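Local coordinates for protein endo-beta-mannanase (PDB 7BOB) that hydrolyses beta-1,4-mannosidic linkages from the chain end as a homotrimeric exo-mannosidase of glycoside hydrolase family 5, at residues P383-Y388 with R444-G449; P437-V442 with H461-Q466; F512-R517 with V558-L563; R526-L531 with L542-G547. One frame throughout, in Å; residues are numbered along the deposited sequence.

Contact 1 of 4, residues P383-Y388 with R444-G449; sequences PTVHLY and RIIITG
Val-385 lays its CG2 branch obliquely across the CG1-CD1 branch of Ile-446, 3.7 Å from CD1 of that residue. With CG2 anti to the backbone N, this methyl also meets CB of Arg-444. Further along the same face, Leu-387 runs beside Ile-446 and touches Thr-448 CG2 with its CD2. The reverse face carries Ile-445 and Ile-447, both close to Tyr-388 CB, and Ile-447 CG1 is the nearer at 3.8 Å. Parallel pairing sets this register. His-386 N donates to Arg-444 O (2.9 Å, 145°), and Ile-446 N returns a straighter bond to His-386 O (2.9 Å, 166°), so His-386 straddles Ile-445; Tyr-388 N then donates to Ile-446 O. Water 1 extends the ladder, donating to Tyr-388 O and accepting from Thr-448 N. At the N-terminal end of the pair, Arg-444 bends at chi3 (-78°) so that its guanidinium edge grips Thr-384 O twice, from NE at 2.9 Å and from NH2 at 3.2 Å, with the oxygen close to the guanidinium plane. A salt bridge from NH2 to Glu-425, whose carboxylate also bonds Thr-384 OG1, further fixes the group. His-386 ND1 is buried with no polar partner, which would probably favour a neutral ring. Strands 427-431, 385-389, 444-448 and 469-473 run parallel in the 2-1-3-4 order of flavodoxin-like (Rossmann-type) alpha/beta folds, and helix 406-422 covers the Leu-387 and Ile-446 face.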
loop_
_atom_site.group_PDB
_atom_site.type_symbol
_atom_site.label_atom_id
_atom_site.label_comp_id
_atom_site.label_asym_id
_atom_site.label_seq_id
_atom_site.Cartn_x
_atom_site.Cartn_y
_atom_site.Cartn_z
ATOM N N PRO A 383 23.416 8.149 -32.977
ATOM C CA PRO A 383 23.001 8.876 -31.770
ATOM C C PRO A 383 24.160 9.631 -31.119
ATOM O O PRO A 383 25.294 9.140 -31.081
ATOM C CB PRO A 383 22.468 7.757 -30.853
ATOM C CG PRO A 383 22.744 6.415 -31.617
ATOM C CD PRO A 383 23.779 6.763 -32.650
ATOM N N THR A 384 23.883 10.823 -30.603
ATOM C CA THR A 384 24.903 11.679 -30.017
ATOM C C THR A 384 25.021 11.528 -28.497
ATOM O O THR A 384 25.820 12.248 -27.883
ATOM C CB THR A 384 24.603 13.136 -30.388
ATOM O OG1 THR A 384 23.348 13.519 -29.823
ATOM C CG2 THR A 384 24.501 13.291 -31.914
ATOM N N VAL A 385 24.255 10.616 -27.880
ATOM C CA VAL A 385 24.268 10.360 -26.439
ATOM C C VAL A 385 23.404 9.134 -26.132
ATOM O O VAL A 385 22.388 8.889 -26.801
ATOM C CB VAL A 385 23.787 11.595 -25.653
ATOM C CG1 VAL A 385 22.253 11.723 -25.669
ATOM C CG2 VAL A 385 24.322 11.561 -24.258
ATOM N N HIS A 386 23.806 8.343 -25.133
ATOM C CA HIS A 386 23.131 7.089 -24.792
ATOM C C HIS A 386 22.720 7.076 -23.318
ATOM O O HIS A 386 23.537 7.357 -22.437
ATOM C CB HIS A 386 24.036 5.883 -25.085
ATOM C CG HIS A 386 24.194 5.580 -26.546
ATOM N ND1 HIS A 386 24.943 6.368 -27.394
ATOM C CD2 HIS A 386 23.700 4.571 -27.308
ATOM C CE1 HIS A 386 24.901 5.858 -28.613
ATOM N NE2 HIS A 386 24.158 4.768 -28.584
ATOM N N LEU A 387 21.458 6.743 -23.055
ATOM C CA LEU A 387 20.986 6.557 -21.689
ATOM C C LEU A 387 21.343 5.154 -21.205
ATOM O O LEU A 387 21.239 4.180 -21.958
ATOM C CB LEU A 387 19.477 6.771 -21.625
ATOM C CG LEU A 387 18.966 8.136 -22.079
ATOM C CD1 LEU A 387 17.446 8.090 -22.249
ATOM C CD2 LEU A 387 19.372 9.198 -21.068
ATOM N N TYR A 388 21.772 5.052 -19.947
ATOM C CA TYR A 388 22.275 3.796 -19.395
ATOM C C TYR A 388 21.108 2.938 -18.894
ATOM O O TYR A 388 20.370 3.355 -17.996
ATOM C CB TYR A 388 23.268 4.081 -18.268
ATOM C CG TYR A 388 23.945 2.855 -17.697
ATOM C CD1 TYR A 388 23.518 2.305 -16.489
ATOM C CD2 TYR A 388 25.004 2.246 -18.353
ATOM C CE1 TYR A 388 24.125 1.184 -15.953
ATOM C CE2 TYR A 388 25.630 1.130 -17.817
ATOM C CZ TYR A 388 25.179 0.605 -16.620
ATOM O OH TYR A 388 25.775 -0.502 -16.071
ATOM N N ARG A 444 29.115 8.979 -25.452
ATOM C CA ARG A 444 28.592 9.701 -24.302
ATOM C C ARG A 444 27.472 8.894 -23.662
ATOM O O ARG A 444 26.556 8.420 -24.356
ATOM C CB ARG A 444 28.109 11.090 -24.717
ATOM C CG ARG A 444 29.072 11.765 -25.698
ATOM C CD ARG A 444 28.964 13.263 -25.664
ATOM N NE ARG A 444 27.800 13.735 -26.403
ATOM C CZ ARG A 444 27.334 14.977 -26.327
ATOM N NH1 ARG A 444 27.936 15.864 -25.545
ATOM N NH2 ARG A 444 26.268 15.335 -27.024
ATOM N N ILE A 445 27.564 8.728 -22.339
ATOM C CA ILE A 445 26.647 7.902 -21.563
ATOM C C ILE A 445 26.117 8.731 -20.405
ATOM O O ILE A 445 26.900 9.336 -19.660
ATOM C CB ILE A 445 27.320 6.620 -21.035
ATOM C CG1 ILE A 445 27.546 5.619 -22.181
ATOM C CG2 ILE A 445 26.452 5.992 -19.954
ATOM C CD1 ILE A 445 28.280 4.358 -21.761
ATOM N N ILE A 446 24.795 8.762 -20.259
ATOM C CA ILE A 446 24.144 9.451 -19.156
ATOM C C ILE A 446 23.505 8.404 -18.260
ATOM O O ILE A 446 22.724 7.565 -18.733
ATOM C CB ILE A 446 23.095 10.460 -19.644
ATOM C CG1 ILE A 446 23.742 11.509 -20.540
ATOM C CG2 ILE A 446 22.450 11.158 -18.450
ATOM C CD1 ILE A 446 22.749 12.520 -21.045
ATOM N N ILE A 447 23.848 8.437 -16.981
ATOM C CA ILE A 447 23.229 7.572 -15.989
ATOM C C ILE A 447 22.210 8.411 -15.226
ATOM O O ILE A 447 22.568 9.405 -14.573
ATOM C CB ILE A 447 24.277 6.954 -15.053
ATOM C CG1 ILE A 447 25.308 6.148 -15.854
ATOM C CG2 ILE A 447 23.601 6.124 -13.989
ATOM C CD1 ILE A 447 26.402 5.506 -14.994
ATOM N N THR A 448 20.942 8.026 -15.319
ATOM C CA THR A 448 19.841 8.829 -14.778
ATOM C C THR A 448 19.444 8.367 -13.374
ATOM O O THR A 448 18.320 7.934 -13.144
ATOM C CB THR A 448 18.640 8.764 -15.720
ATOM O OG1 THR A 448 18.208 7.393 -15.857
ATOM C CG2 THR A 448 19.012 9.340 -17.086
ATOM N N GLY A 449 20.366 8.494 -12.423
ATOM C CA GLY A 449 20.081 8.080 -11.061
ATOM C C GLY A 449 19.547 6.666 -10.955
ATOM O O GLY A 449 18.482 6.445 -10.370
HETATM O O HOH W 1 20.125 5.924 -16.888
#

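Contact 2 of 4, residues P437-V442 with H461-Q466; sequences PSPSEV and HSWVEQ
Ser-438 O is gripped by two backbone N-H groups, Glu-441 N at 2.9 Å and Val-442 N at 3.2 Å. These bonds, with helical backbone angles at Pro-439 and Ser-440, fold residues 438-441 into a type I beta turn, which the Val-442 N bond prolongs by one residue, and present the Pro-439 ring to the helix. Trp-463 meets that turn with its CG anti to the backbone N (chi1 178°), a torsion that sends the indole across to the loop. Val-442 O lies in the indole plane at the edge; NE1 donates to it in a weak, bent bond (3.2 Å, 133°), and CZ2 lies equally near. Pro-437 O approaches the same edge, 3.1 Å from Trp-463 CD1. Helix 454-465 is the connecting helix of a beta-alpha-beta unit, joining strand 444-448 to its parallel neighbour 469-473, and the contact packs the loop that leads into the first strand against the last turn of that helix. Pro-439 CG makes an off-centre CH-pi contact with the five-membered ring of Trp-463, 4.2 Å from the centroid. The same carbon sits 3.5 Å from Gln-466 O and close to Trp-463 O, where the helix ends. Gln-466 crosses the proline at about a right angle, its OE1 3.6 Å from Pro-439 CD. A weak bond runs from Gln-466 NE2 back to Ser-462 OG, while Leu-470 of strand 469-473 also packs on Trp-463.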
loop_
_atom_site.group_PDB
_atom_site.type_symbol
_atom_site.label_atom_id
_atom_site.label_comp_id
_atom_site.label_asym_id
_atom_site.label_seq_id
_atom_site.Cartn_x
_atom_site.Cartn_y
_atom_site.Cartn_z
ATOM N N PRO A 437 30.043 -0.832 -25.451
ATOM C CA PRO A 437 30.634 -0.497 -26.753
ATOM C C PRO A 437 31.821 0.434 -26.585
ATOM O O PRO A 437 31.817 1.321 -25.731
ATOM C CB PRO A 437 29.486 0.198 -27.496
ATOM C CG PRO A 437 28.245 -0.310 -26.836
ATOM C CD PRO A 437 28.606 -0.519 -25.388
ATOM N N SER A 438 32.844 0.224 -27.405
ATOM C CA SER A 438 34.017 1.073 -27.325
ATOM C C SER A 438 33.604 2.522 -27.594
ATOM O O SER A 438 32.596 2.777 -28.266
ATOM C CB SER A 438 35.080 0.617 -28.324
ATOM O OG SER A 438 36.203 1.472 -28.278
ATOM N N PRO A 439 34.329 3.493 -27.032
ATOM C CA PRO A 439 33.881 4.897 -27.118
ATOM C C PRO A 439 33.807 5.462 -28.532
ATOM O O PRO A 439 33.284 6.572 -28.694
ATOM C CB PRO A 439 34.920 5.656 -26.272
ATOM C CG PRO A 439 35.479 4.639 -25.345
ATOM C CD PRO A 439 35.446 3.318 -26.089
ATOM N N SER A 440 34.298 4.751 -29.554
ATOM C CA SER A 440 34.100 5.233 -30.922
ATOM C C SER A 440 32.665 5.001 -31.397
ATOM O O SER A 440 32.160 5.765 -32.232
ATOM C CB SER A 440 35.107 4.576 -31.873
ATOM O OG SER A 440 35.338 3.210 -31.562
ATOM N N GLU A 441 31.995 3.966 -30.878
ATOM C CA GLU A 441 30.580 3.716 -31.159
ATOM C C GLU A 441 29.664 4.490 -30.206
ATOM O O GLU A 441 28.831 5.295 -30.642
ATOM C CB GLU A 441 30.275 2.213 -31.071
ATOM C CG GLU A 441 31.391 1.314 -31.573
ATOM C CD GLU A 441 31.632 1.468 -33.071
ATOM O OE1 GLU A 441 30.637 1.517 -33.838
ATOM O OE2 GLU A 441 32.818 1.555 -33.479
ATOM N N VAL A 442 29.791 4.239 -28.904
ATOM C CA VAL A 442 29.001 4.930 -27.889
ATOM C C VAL A 442 29.959 5.869 -27.155
ATOM O O VAL A 442 30.786 5.439 -26.337
ATOM C CB VAL A 442 28.297 3.941 -26.949
ATOM C CG1 VAL A 442 27.719 4.648 -25.741
ATOM C CG2 VAL A 442 27.178 3.184 -27.700
ATOM N N HIS A 461 34.349 2.236 -15.654
ATOM C CA HIS A 461 35.689 2.801 -15.492
ATOM C C HIS A 461 36.533 2.558 -16.742
ATOM O O HIS A 461 37.062 3.497 -17.352
ATOM C CB HIS A 461 36.349 2.195 -14.245
ATOM C CG HIS A 461 37.760 2.639 -14.019
ATOM N ND1 HIS A 461 38.084 3.730 -13.237
ATOM C CD2 HIS A 461 38.936 2.137 -14.468
ATOM C CE1 HIS A 461 39.395 3.882 -13.221
ATOM N NE2 HIS A 461 39.937 2.928 -13.958
ATOM N N SER A 462 36.628 1.297 -17.159
ATOM C CA SER A 462 37.421 0.943 -18.328
ATOM C C SER A 462 36.903 1.633 -19.592
ATOM O O SER A 462 37.693 2.101 -20.420
ATOM C CB SER A 462 37.428 -0.577 -18.483
ATOM O OG SER A 462 37.619 -0.923 -19.834
ATOM N N TRP A 463 35.580 1.705 -19.756
ATOM C CA TRP A 463 35.006 2.491 -20.847
ATOM C C TRP A 463 35.441 3.957 -20.775
ATOM O O TRP A 463 35.831 4.550 -21.793
ATOM C CB TRP A 463 33.479 2.383 -20.822
ATOM C CG TRP A 463 32.814 3.203 -21.896
ATOM C CD1 TRP A 463 32.682 2.868 -23.203
ATOM C CD2 TRP A 463 32.191 4.491 -21.749
ATOM N NE1 TRP A 463 32.022 3.858 -23.889
ATOM C CE2 TRP A 463 31.705 4.866 -23.022
ATOM C CE3 TRP A 463 31.982 5.353 -20.663
ATOM C CZ2 TRP A 463 31.032 6.069 -23.249
ATOM C CZ3 TRP A 463 31.315 6.558 -20.888
ATOM C CH2 TRP A 463 30.848 6.903 -22.174
ATOM N N VAL A 464 35.377 4.567 -19.588
ATOM C CA VAL A 464 35.790 5.966 -19.462
ATOM C C VAL A 464 37.279 6.107 -19.751
ATOM O O VAL A 464 37.722 7.106 -20.327
ATOM C CB VAL A 464 35.429 6.526 -18.069
ATOM C CG1 VAL A 464 36.054 7.909 -17.868
ATOM C CG2 VAL A 464 33.904 6.591 -17.849
ATOM N N GLU A 465 38.067 5.109 -19.354
ATOM C CA GLU A 465 39.509 5.173 -19.549
ATOM C C GLU A 465 39.884 5.250 -21.025
ATOM O O GLU A 465 40.858 5.920 -21.384
ATOM C CB GLU A 465 40.185 3.971 -18.899
ATOM C CG GLU A 465 41.041 4.352 -17.721
ATOM C CD GLU A 465 41.831 3.178 -17.182
ATOM O OE1 GLU A 465 42.688 3.415 -16.295
ATOM O OE2 GLU A 465 41.591 2.029 -17.654
ATOM N N GLN A 466 39.133 4.567 -21.891
ATOM C CA GLN A 466 39.363 4.624 -23.326
ATOM C C GLN A 466 38.706 5.827 -23.984
ATOM O O GLN A 466 38.703 5.905 -25.214
ATOM C CB GLN A 466 38.865 3.346 -24.020
ATOM C CG GLN A 466 39.163 2.046 -23.308
ATOM C CD GLN A 466 38.319 0.880 -23.856
ATOM O OE1 GLN A 466 37.876 0.908 -25.011
ATOM N NE2 GLN A 466 38.075 -0.135 -23.018
#

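Contact 3 of 4, residues F512-R517 with V558-L563; sequences FTCFLR and VEASFL
Phe-512 has CG anti to its carbonyl carbon (chi1 -58°), and Ser-561 has OG placed likewise (chi1 -46°); together these torsions set the benzyl group beside the side chains of Val-558 and Phe-562 and turn the hydroxyl toward the loop. Ser-561 OG accepts a fairly straight bond from Cys-514 N at 3.3 Å and is hydrogen-bonded to Asp-557 O one turn earlier, so one oxygen ties the loop to the helix start. Phe-512 meets Ser-561 CB at its ring edge, in plane and 3.8 Å from CD1. Its CE1 lies 3.8 Å from Phe-562 CE1 and 4.1 Å from Val-558 CG1. The two phenyl rings are tilted by 30° and slid apart, with centroids 6.0 Å from each other, so they barely overlap. An alanine in place of Phe-512 would probably loosen this corner, since the ring contacts to Val-558 and Phe-562 and the edge-to-face pair with Trp-579 would be lost. On the other flank, Cys-514 CB rests on Ala-560 CB at 3.8 Å. The contact joins the loop after strand 508-512 to the short helix 558-564 through an aromatic cluster, which Phe-562 extends by stacking on Trp-576, and a serine bonded back to the carbonyl four residues earlier, a bond familiar in helices.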
loop_
_atom_site.group_PDB
_atom_site.type_symbol
_atom_site.label_atom_id
_atom_site.label_comp_id
_atom_site.label_asym_id
_atom_site.label_seq_id
_atom_site.Cartn_x
_atom_site.Cartn_y
_atom_site.Cartn_z
ATOM N N PHE A 512 17.425 21.486 -6.530
ATOM C CA PHE A 512 17.198 20.047 -6.470
ATOM C C PHE A 512 16.694 19.672 -5.082
ATOM O O PHE A 512 17.427 19.811 -4.097
ATOM C CB PHE A 512 18.480 19.284 -6.790
ATOM C CG PHE A 512 19.040 19.608 -8.132
ATOM C CD1 PHE A 512 18.452 19.101 -9.275
ATOM C CD2 PHE A 512 20.127 20.447 -8.259
ATOM C CE1 PHE A 512 18.958 19.406 -10.529
ATOM C CE2 PHE A 512 20.635 20.759 -9.527
ATOM C CZ PHE A 512 20.052 20.236 -10.650
ATOM N N THR A 513 15.461 19.160 -5.015
ATOM C CA THR A 513 14.863 18.720 -3.762
ATOM C C THR A 513 14.963 17.221 -3.526
ATOM O O THR A 513 14.675 16.782 -2.417
ATOM C CB THR A 513 13.385 19.119 -3.705
ATOM O OG1 THR A 513 12.671 18.380 -4.713
ATOM C CG2 THR A 513 13.222 20.620 -3.937
ATOM N N CYS A 514 15.350 16.421 -4.514
ATOM C CA CYS A 514 15.408 14.969 -4.362
ATOM C C CYS A 514 16.838 14.477 -4.448
ATOM O O CYS A 514 17.650 15.018 -5.213
ATOM C CB CYS A 514 14.577 14.247 -5.424
ATOM S SG CYS A 514 12.869 14.752 -5.494
ATOM N N PHE A 515 17.124 13.420 -3.706
ATOM C CA PHE A 515 18.457 12.860 -3.613
ATOM C C PHE A 515 18.308 11.355 -3.583
ATOM O O PHE A 515 17.302 10.831 -3.096
ATOM C CB PHE A 515 19.195 13.407 -2.365
ATOM C CG PHE A 515 19.316 14.909 -2.376
ATOM C CD1 PHE A 515 18.333 15.699 -1.802
ATOM C CD2 PHE A 515 20.368 15.532 -3.029
ATOM C CE1 PHE A 515 18.410 17.085 -1.857
ATOM C CE2 PHE A 515 20.452 16.912 -3.077
ATOM C CZ PHE A 515 19.468 17.688 -2.482
ATOM N N LEU A 516 19.291 10.664 -4.138
ATOM C CA LEU A 516 19.098 9.245 -4.400
ATOM C C LEU A 516 18.964 8.490 -3.087
ATOM O O LEU A 516 19.764 8.673 -2.164
ATOM C CB LEU A 516 20.251 8.682 -5.234
ATOM C CG LEU A 516 19.925 7.404 -6.020
ATOM C CD1 LEU A 516 18.992 7.695 -7.207
ATOM C CD2 LEU A 516 21.207 6.727 -6.507
ATOM N N ARG A 517 17.924 7.656 -3.013
ATOM C CA ARG A 517 17.539 6.931 -1.814
ATOM C C ARG A 517 17.230 7.876 -0.660
ATOM O O ARG A 517 17.264 7.464 0.492
ATOM C CB ARG A 517 18.609 5.918 -1.390
ATOM C CG ARG A 517 19.008 4.926 -2.470
ATOM C CD ARG A 517 19.970 3.916 -1.881
ATOM N NE ARG A 517 20.530 3.006 -2.879
ATOM C CZ ARG A 517 20.016 1.804 -3.161
ATOM N NH1 ARG A 517 18.917 1.387 -2.530
ATOM N NH2 ARG A 517 20.595 1.017 -4.074
ATOM N N VAL A 558 18.687 14.326 -10.246
ATOM C CA VAL A 558 18.242 15.350 -11.197
ATOM C C VAL A 558 16.842 15.036 -11.716
ATOM O O VAL A 558 15.905 15.839 -11.589
ATOM C CB VAL A 558 19.257 15.473 -12.349
ATOM C CG1 VAL A 558 18.798 16.482 -13.406
ATOM C CG2 VAL A 558 20.628 15.845 -11.797
ATOM N N GLU A 559 16.677 13.852 -12.303
ATOM C CA GLU A 559 15.410 13.540 -12.942
ATOM C C GLU A 559 14.269 13.516 -11.938
ATOM O O GLU A 559 13.171 14.002 -12.235
ATOM C CB GLU A 559 15.519 12.216 -13.691
ATOM C CG GLU A 559 16.362 12.339 -14.961
ATOM C CD GLU A 559 17.853 12.277 -14.662
ATOM O OE1 GLU A 559 18.230 11.973 -13.509
ATOM O OE2 GLU A 559 18.639 12.507 -15.587
ATOM N N ALA A 560 14.513 12.976 -10.737
ATOM C CA ALA A 560 13.471 12.973 -9.720
ATOM C C ALA A 560 13.113 14.398 -9.318
ATOM O O ALA A 560 11.928 14.752 -9.247
ATOM C CB ALA A 560 13.913 12.155 -8.498
ATOM N N SER A 561 14.131 15.232 -9.049
ATOM C CA SER A 561 13.877 16.633 -8.718
ATOM C C SER A 561 13.030 17.313 -9.784
ATOM O O SER A 561 12.029 17.965 -9.473
ATOM C CB SER A 561 15.192 17.401 -8.514
ATOM O OG SER A 561 16.130 16.707 -7.708
ATOM N N PHE A 562 13.425 17.175 -11.042
ATOM C CA PHE A 562 12.615 17.736 -12.116
ATOM C C PHE A 562 11.194 17.167 -12.099
ATOM O O PHE A 562 10.211 17.914 -12.224
ATOM C CB PHE A 562 13.284 17.462 -13.454
ATOM C CG PHE A 562 14.566 18.229 -13.670
ATOM C CD1 PHE A 562 14.958 19.237 -12.788
ATOM C CD2 PHE A 562 15.359 17.967 -14.778
ATOM C CE1 PHE A 562 16.108 19.921 -13.002
ATOM C CE2 PHE A 562 16.515 18.654 -14.994
ATOM C CZ PHE A 562 16.900 19.644 -14.098
ATOM N N LEU A 563 11.065 15.844 -11.926
ATOM C CA LEU A 563 9.738 15.234 -11.908
ATOM C C LEU A 563 8.913 15.712 -10.717
ATOM O O LEU A 563 7.696 15.876 -10.854
ATOM C CB LEU A 563 9.846 13.705 -11.921
ATOM C CG LEU A 563 10.224 13.070 -13.272
ATOM C CD1 LEU A 563 10.681 11.643 -13.094
ATOM C CD2 LEU A 563 9.101 13.146 -14.282
#

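Contact 4 of 4, residues R526-L531 with L542-G547; sequences RGAQIL and LRHRVG
Arg-543, Leu-531 and Leu-542 bury the most surface here. Arg-543 leaves the strand with CG anti to the backbone N (chi1 -171°) and bends at chi3, bringing its guanidinium under Leu-531. Leu-531 CD2 sits over the centre of that flat group, 3.4 Å above its plane, and the other methyl, CD1, lies 3.5 Å from Arg-543 NH1. A hydrogen bond from NE to Thr-552 OG1 fixes the rotation of the group. An alanine replacing Arg-543 would remove both the platform beneath Leu-531 and this tie to Thr-552, and would probably leave the leucine more loosely held. Leu-542 serves the reverse face: its CB meets Ala-528 CB at 4.0 Å, and its CD2 runs alongside Ile-530 CG1 at 4.1 Å. In the backbone, Gln-529 and Arg-543 form a hydrogen-bonded antiparallel pair, Gln-529 N to Arg-543 O and Arg-543 N to Gln-529 O, both 2.9 Å with angles of 162° and 156°. Ile-530 and Leu-542 follow as a non-hydrogen-bonded pair. Strands 529-533 and 539-546 make a beta hairpin at one margin of the mixed sheet; 539-546 has 549-554 as its other neighbour, Leu-542 packs on Ile-523 of strand 520-525, and Val-546 touches helix 454-465.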
loop_
_atom_site.group_PDB
_atom_site.type_symbol
_atom_site.label_atom_id
_atom_site.label_comp_id
_atom_site.label_asym_id
_atom_site.label_seq_id
_atom_site.Cartn_x
_atom_site.Cartn_y
_atom_site.Cartn_z
ATOM N N ARG A 526 39.141 13.575 -4.307
ATOM C CA ARG A 526 40.321 12.709 -4.365
ATOM C C ARG A 526 40.640 12.491 -5.844
ATOM O O ARG A 526 40.620 11.377 -6.370
ATOM C CB ARG A 526 40.121 11.381 -3.630
ATOM C CG ARG A 526 39.997 11.500 -2.089
ATOM C CD ARG A 526 41.351 11.746 -1.386
ATOM N NE ARG A 526 41.249 12.594 -0.183
ATOM C CZ ARG A 526 41.084 12.134 1.062
ATOM N NH1 ARG A 526 40.987 10.826 1.271
ATOM N NH2 ARG A 526 41.014 12.978 2.104
ATOM N N GLY A 527 40.915 13.599 -6.534
ATOM C CA GLY A 527 41.154 13.608 -7.963
ATOM C C GLY A 527 40.182 14.484 -8.728
ATOM O O GLY A 527 40.557 15.077 -9.744
ATOM N N ALA A 528 38.944 14.582 -8.259
ATOM C CA ALA A 528 37.965 15.354 -9.007
ATOM C C ALA A 528 38.097 16.840 -8.697
ATOM O O ALA A 528 38.521 17.242 -7.607
ATOM C CB ALA A 528 36.543 14.886 -8.702
ATOM N N GLN A 529 37.730 17.651 -9.684
ATOM C CA GLN A 529 37.563 19.086 -9.539
ATOM C C GLN A 529 36.110 19.398 -9.214
ATOM O O GLN A 529 35.192 18.691 -9.643
ATOM C CB GLN A 529 37.956 19.823 -10.827
ATOM C CG GLN A 529 39.416 19.631 -11.317
ATOM C CD GLN A 529 39.685 18.267 -11.982
ATOM O OE1 GLN A 529 40.248 17.364 -11.352
ATOM N NE2 GLN A 529 39.294 18.124 -13.261
ATOM N N ILE A 530 35.900 20.464 -8.458
ATOM C CA ILE A 530 34.557 20.884 -8.082
ATOM C C ILE A 530 34.050 21.827 -9.168
ATOM O O ILE A 530 34.468 22.983 -9.250
ATOM C CB ILE A 530 34.548 21.538 -6.697
ATOM C CG1 ILE A 530 34.756 20.463 -5.626
ATOM C CG2 ILE A 530 33.244 22.280 -6.447
ATOM C CD1 ILE A 530 35.088 21.029 -4.251
ATOM N N LEU A 531 33.152 21.331 -10.013
ATOM C CA LEU A 531 32.671 22.145 -11.121
ATOM C C LEU A 531 31.598 23.137 -10.679
ATOM O O LEU A 531 31.542 24.257 -11.203
ATOM C CB LEU A 531 32.158 21.239 -12.236
ATOM C CG LEU A 531 31.936 21.810 -13.635
ATOM C CD1 LEU A 531 33.242 21.932 -14.406
ATOM C CD2 LEU A 531 30.952 20.914 -14.403
ATOM N N LEU A 542 30.841 17.431 -9.636
ATOM C CA LEU A 542 32.255 17.122 -9.780
ATOM C C LEU A 542 32.590 16.789 -11.232
ATOM O O LEU A 542 31.728 16.376 -12.015
ATOM C CB LEU A 542 32.653 15.944 -8.892
ATOM C CG LEU A 542 32.180 15.924 -7.450
ATOM C CD1 LEU A 542 32.721 14.680 -6.751
ATOM C CD2 LEU A 542 32.627 17.196 -6.722
ATOM N N ARG A 543 33.873 16.956 -11.576
ATOM C CA ARG A 543 34.397 16.604 -12.899
ATOM C C ARG A 543 35.756 15.935 -12.738
ATOM O O ARG A 543 36.661 16.505 -12.124
ATOM C CB ARG A 543 34.521 17.835 -13.814
ATOM C CG ARG A 543 34.843 17.493 -15.272
ATOM C CD ARG A 543 34.376 18.567 -16.254
ATOM N NE ARG A 543 32.965 18.415 -16.602
ATOM C CZ ARG A 543 32.224 19.341 -17.210
ATOM N NH1 ARG A 543 32.754 20.512 -17.565
ATOM N NH2 ARG A 543 30.941 19.087 -17.474
ATOM N N HIS A 544 35.896 14.731 -13.284
ATOM C CA HIS A 544 37.055 13.888 -13.024
ATOM C C HIS A 544 37.520 13.293 -14.333
ATOM O O HIS A 544 36.746 12.603 -15.009
ATOM C CB HIS A 544 36.720 12.767 -12.037
ATOM C CG HIS A 544 37.913 11.990 -11.573
ATOM N ND1 HIS A 544 37.840 10.664 -11.204
ATOM C CD2 HIS A 544 39.206 12.355 -11.406
ATOM C CE1 HIS A 544 39.037 10.246 -10.832
ATOM N NE2 HIS A 544 39.885 11.253 -10.945
ATOM N N ARG A 545 38.777 13.531 -14.684
ATOM C CA ARG A 545 39.334 12.934 -15.887
ATOM C C ARG A 545 40.043 11.638 -15.526
ATOM O O ARG A 545 40.761 11.570 -14.517
ATOM C CB ARG A 545 40.268 13.930 -16.572
ATOM C CG ARG A 545 39.500 15.067 -17.234
ATOM C CD ARG A 545 40.336 15.753 -18.340
ATOM N NE ARG A 545 41.038 14.818 -19.217
ATOM C CZ ARG A 545 40.448 14.251 -20.266
ATOM N NH1 ARG A 545 39.201 14.519 -20.542
ATOM N NH2 ARG A 545 41.073 13.415 -21.060
ATOM N N VAL A 546 39.781 10.588 -16.304
ATOM C CA VAL A 546 40.232 9.232 -15.989
ATOM C C VAL A 546 40.706 8.621 -17.300
ATOM O O VAL A 546 39.883 8.239 -18.144
ATOM C CB VAL A 546 39.129 8.366 -15.346
ATOM C CG1 VAL A 546 39.581 6.922 -15.231
ATOM C CG2 VAL A 546 38.757 8.901 -13.957
ATOM N N GLY A 547 42.018 8.519 -17.470
ATOM C CA GLY A 547 42.551 8.195 -18.780
ATOM C C GLY A 547 42.048 9.208 -19.788
ATOM O O GLY A 547 42.078 10.423 -19.552
HETATM O O HOH W 2 40.567 15.309 -13.123
#

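How the contacts relate
Contacts 1 and 4 occupy the same mixed sheet, their centres 19 Å apart and their nearest atoms about 9 Å apart. Contact 2 bridges them: its centre is 12 Å from that of contact 1, with Trp-463 CH2 3.5 Å from Ile-445 CG1, and 17 Å from that of contact 4, where Val-546 meets His-461 and Val-464. Contact 3 touches contact 1, Leu-516 CD1 lying 3.4 Å from Gly-449 O; between its segments along the chain nests contact 4, about 11 Å off at the nearest atoms. All four belong to the C-terminal alpha/beta region, apart from the eight-stranded parallel barrel sheet that, as in other family 5 enzymes, probably carries the active site.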